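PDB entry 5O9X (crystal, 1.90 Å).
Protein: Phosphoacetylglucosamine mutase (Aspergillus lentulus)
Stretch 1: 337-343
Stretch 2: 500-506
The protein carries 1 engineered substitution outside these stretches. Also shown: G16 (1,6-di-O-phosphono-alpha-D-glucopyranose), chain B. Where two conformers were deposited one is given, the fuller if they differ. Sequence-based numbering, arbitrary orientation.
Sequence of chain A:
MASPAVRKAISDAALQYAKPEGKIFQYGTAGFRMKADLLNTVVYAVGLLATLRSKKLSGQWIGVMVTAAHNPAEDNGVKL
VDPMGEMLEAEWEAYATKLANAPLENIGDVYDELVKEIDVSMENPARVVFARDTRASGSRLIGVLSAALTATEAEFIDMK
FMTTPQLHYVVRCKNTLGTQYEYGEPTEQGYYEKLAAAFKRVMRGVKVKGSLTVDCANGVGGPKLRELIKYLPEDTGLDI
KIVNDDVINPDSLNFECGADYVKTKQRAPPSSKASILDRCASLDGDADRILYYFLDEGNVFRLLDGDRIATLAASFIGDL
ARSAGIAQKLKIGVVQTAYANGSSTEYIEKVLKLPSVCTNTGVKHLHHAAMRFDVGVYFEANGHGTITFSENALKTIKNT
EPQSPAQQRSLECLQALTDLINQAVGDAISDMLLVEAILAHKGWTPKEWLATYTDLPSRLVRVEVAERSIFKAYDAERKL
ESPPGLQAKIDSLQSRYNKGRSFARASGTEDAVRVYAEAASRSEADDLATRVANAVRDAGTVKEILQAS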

# COMPACT_ATOMS: atom_id res chain seq x y z
N THR A 337 12.27 2.91 -1.64
CA THR A 337 12.26 3.63 -2.93
C THR A 337 13.07 4.93 -2.78
O THR A 337 13.52 5.27 -1.68
CB THR A 337 10.85 3.88 -3.49
OG1 THR A 337 10.15 4.91 -2.71
CG2 THR A 337 10.00 2.57 -3.32
N ALA A 338 13.13 5.69 -3.86
CA ALA A 338 13.94 6.91 -3.92
C ALA A 338 13.31 8.00 -3.03
O ALA A 338 14.03 8.91 -2.64
CB ALA A 338 14.07 7.36 -5.39
N TYR A 339 12.04 7.85 -2.61
CA TYR A 339 11.40 8.84 -1.74
C TYR A 339 11.89 8.66 -0.30
O TYR A 339 11.55 9.51 0.56
CB TYR A 339 9.86 8.63 -1.75
CG TYR A 339 9.28 9.11 -3.08
CD1 TYR A 339 9.19 10.48 -3.33
CD2 TYR A 339 8.99 8.21 -4.09
CE1 TYR A 339 8.72 10.96 -4.53
CE2 TYR A 339 8.49 8.68 -5.32
CZ TYR A 339 8.42 10.06 -5.52
OH TYR A 339 8.01 10.57 -6.75
N ALA A 340 12.60 7.55 0.02
CA ALA A 340 13.10 7.38 1.38
C ALA A 340 14.10 8.47 1.75
O ALA A 340 14.98 8.84 0.94
CB ALA A 340 13.78 6.01 1.57
N ASN A 341 13.96 9.01 2.94
CA ASN A 341 14.93 10.02 3.38
C ASN A 341 16.35 9.43 3.41
O ASN A 341 16.55 8.29 3.87
CB ASN A 341 14.55 10.46 4.80
CG ASN A 341 15.23 11.73 5.17
OD1 ASN A 341 16.40 11.71 5.58
ND2 ASN A 341 14.54 12.84 4.98
N GLY A 342 17.33 10.18 2.90
CA GLY A 342 18.73 9.66 2.84
C GLY A 342 19.22 9.26 4.20
O GLY A 342 20.04 8.41 4.27
N SER A 343 18.77 9.91 5.27
CA SER A 343 19.21 9.51 6.60
C SER A 343 18.75 8.08 7.00
O SER A 343 19.49 7.38 7.78
CB SER A 343 18.74 10.47 7.67
OG SER A 343 19.39 11.73 7.49
N GLY A 500 22.53 17.51 -0.91
CA GLY A 500 21.47 17.74 -1.92
C GLY A 500 21.13 16.53 -2.74
O GLY A 500 22.02 15.92 -3.39
N ARG A 501 19.83 16.17 -2.75
CA ARG A 501 19.36 15.06 -3.58
C ARG A 501 17.94 15.37 -4.01
O ARG A 501 17.09 15.65 -3.17
CB ARG A 501 19.48 13.71 -2.85
CG ARG A 501 19.57 12.49 -3.80
CD ARG A 501 19.78 11.12 -3.10
NE ARG A 501 18.55 10.37 -3.26
CZ ARG A 501 17.52 10.45 -2.43
NH1 ARG A 501 17.60 11.17 -1.33
NH2 ARG A 501 16.42 9.79 -2.70
N SER A 502 17.72 15.36 -5.33
CA SER A 502 16.37 15.64 -5.86
C SER A 502 16.10 14.80 -7.06
O SER A 502 17.02 14.49 -7.83
CB SER A 502 16.17 17.17 -6.13
OG SER A 502 14.83 17.41 -6.57
N PHE A 503 14.84 14.35 -7.22
CA PHE A 503 14.47 13.65 -8.46
C PHE A 503 13.00 13.99 -8.80
O PHE A 503 12.23 14.30 -7.92
CB PHE A 503 14.65 12.15 -8.42
CG PHE A 503 13.71 11.45 -7.46
CD1 PHE A 503 13.94 11.52 -6.02
CD2 PHE A 503 12.67 10.66 -7.95
CE1 PHE A 503 13.06 10.86 -5.13
CE2 PHE A 503 11.79 10.00 -7.03
CZ PHE A 503 11.96 10.15 -5.64
N ALA A 504 12.67 13.92 -10.09
CA ALA A 504 11.31 14.18 -10.58
C ALA A 504 10.80 12.96 -11.37
O ALA A 504 11.56 12.36 -12.17
CB ALA A 504 11.32 15.43 -11.51
N ARG A 505 9.50 12.62 -11.27
CA ARG A 505 8.99 11.49 -12.05
C ARG A 505 7.48 11.70 -12.13
O ARG A 505 6.86 12.33 -11.23
CB ARG A 505 9.23 10.11 -11.43
CG ARG A 505 8.84 10.03 -9.93
CD ARG A 505 8.95 8.58 -9.37
NE ARG A 505 7.82 7.74 -9.80
CZ ARG A 505 6.58 7.77 -9.26
NH1 ARG A 505 6.22 8.66 -8.31
NH2 ARG A 505 5.67 6.92 -9.70
N ALA A 506 6.91 11.18 -13.20
CA ALA A 506 5.44 11.21 -13.44
C ALA A 506 4.79 10.32 -12.38
O ALA A 506 5.28 9.20 -12.05
CB ALA A 506 5.12 10.64 -14.84
C1 G16 B . -0.33 3.98 -4.65
C2 G16 B . 0.65 2.81 -4.66
C3 G16 B . 1.95 3.19 -3.88
C4 G16 B . 2.63 4.44 -4.38
C5 G16 B . 1.62 5.58 -4.35
C6 G16 B . 2.04 6.83 -5.08
O1 G16 B . -0.71 4.26 -3.30
O2 G16 B . 0.08 1.57 -4.14
O3 G16 B . 2.75 2.07 -3.88
O4 G16 B . 3.81 4.89 -3.58
O5 G16 B . 0.42 5.25 -5.10
O6 G16 B . 2.26 6.44 -6.51
P G16 B . 2.62 7.61 -7.58
O1P G16 B . 3.80 8.45 -7.02
O2P G16 B . 1.38 8.53 -7.71
O3P G16 B . 2.87 6.94 -8.95
P' G16 B . -2.26 4.20 -2.79
O1X G16 B . -2.97 3.05 -3.55
O2X G16 B . -2.95 5.52 -3.25
O3X G16 B . -2.26 4.18 -1.30
O HOH W 1 9.65 12.69 -7.32

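A β-strand presents alternate side chains to the same neighbour, and a compact turn can meet that row with a backbone carbonyl, a small methyl and one long side chain. The contact between residues 337-343 and 500-506 of this phosphoacetylglucosamine mutase is a clear example. The first stretch folds into a type I β turn from Thr337 to Ala340, closed by Ala340 N donating to Thr337 O at 3.0 Å, and then enters a helix capped by Asn341, whose OD1 accepts from Ser343 N at 3.0 Å. The second is a strand from Arg501 onward, with the CA-to-CB bonds of Arg501, Phe503 and Arg505 directed toward the turn. No backbone hydrogen bond joins the two.

After Gly500, which makes no contact, Arg501 stretches its guanidinium to the turn. Its NH2 lies 2.5 Å from Ala338 O, but the N-H...O angle of 116° makes this short hydrogen bond weak.

Ser502 is out of reach, and Phe503 supplies the apolar centre. Ala338 CB sits over one face of its ring, 3.8 Å from the centroid, a CH-π contact that a small methyl can make closely. The edge of the same ring points toward the face of Tyr339, with centroids 4.7 Å apart and planes at 58°. Tyr339 begins by pointing away, yet its long side chain brings the ring back to the strand. Its hydroxyl donates to a water at 2.7 Å from OH, and that water donates to Phe503 O at 3.1 Å.

Ala504 turns away, and Arg505 completes the row. Its NH1 donates to Tyr339 OH at 3.0 Å and to O1P of the bound G16 at 2.8 Å, while NH2 donates to G16 O3P at 2.9 Å. One guanidinium thus links the tyrosine to a phosphate, pairing its positive charge with the phosphate's negative charge.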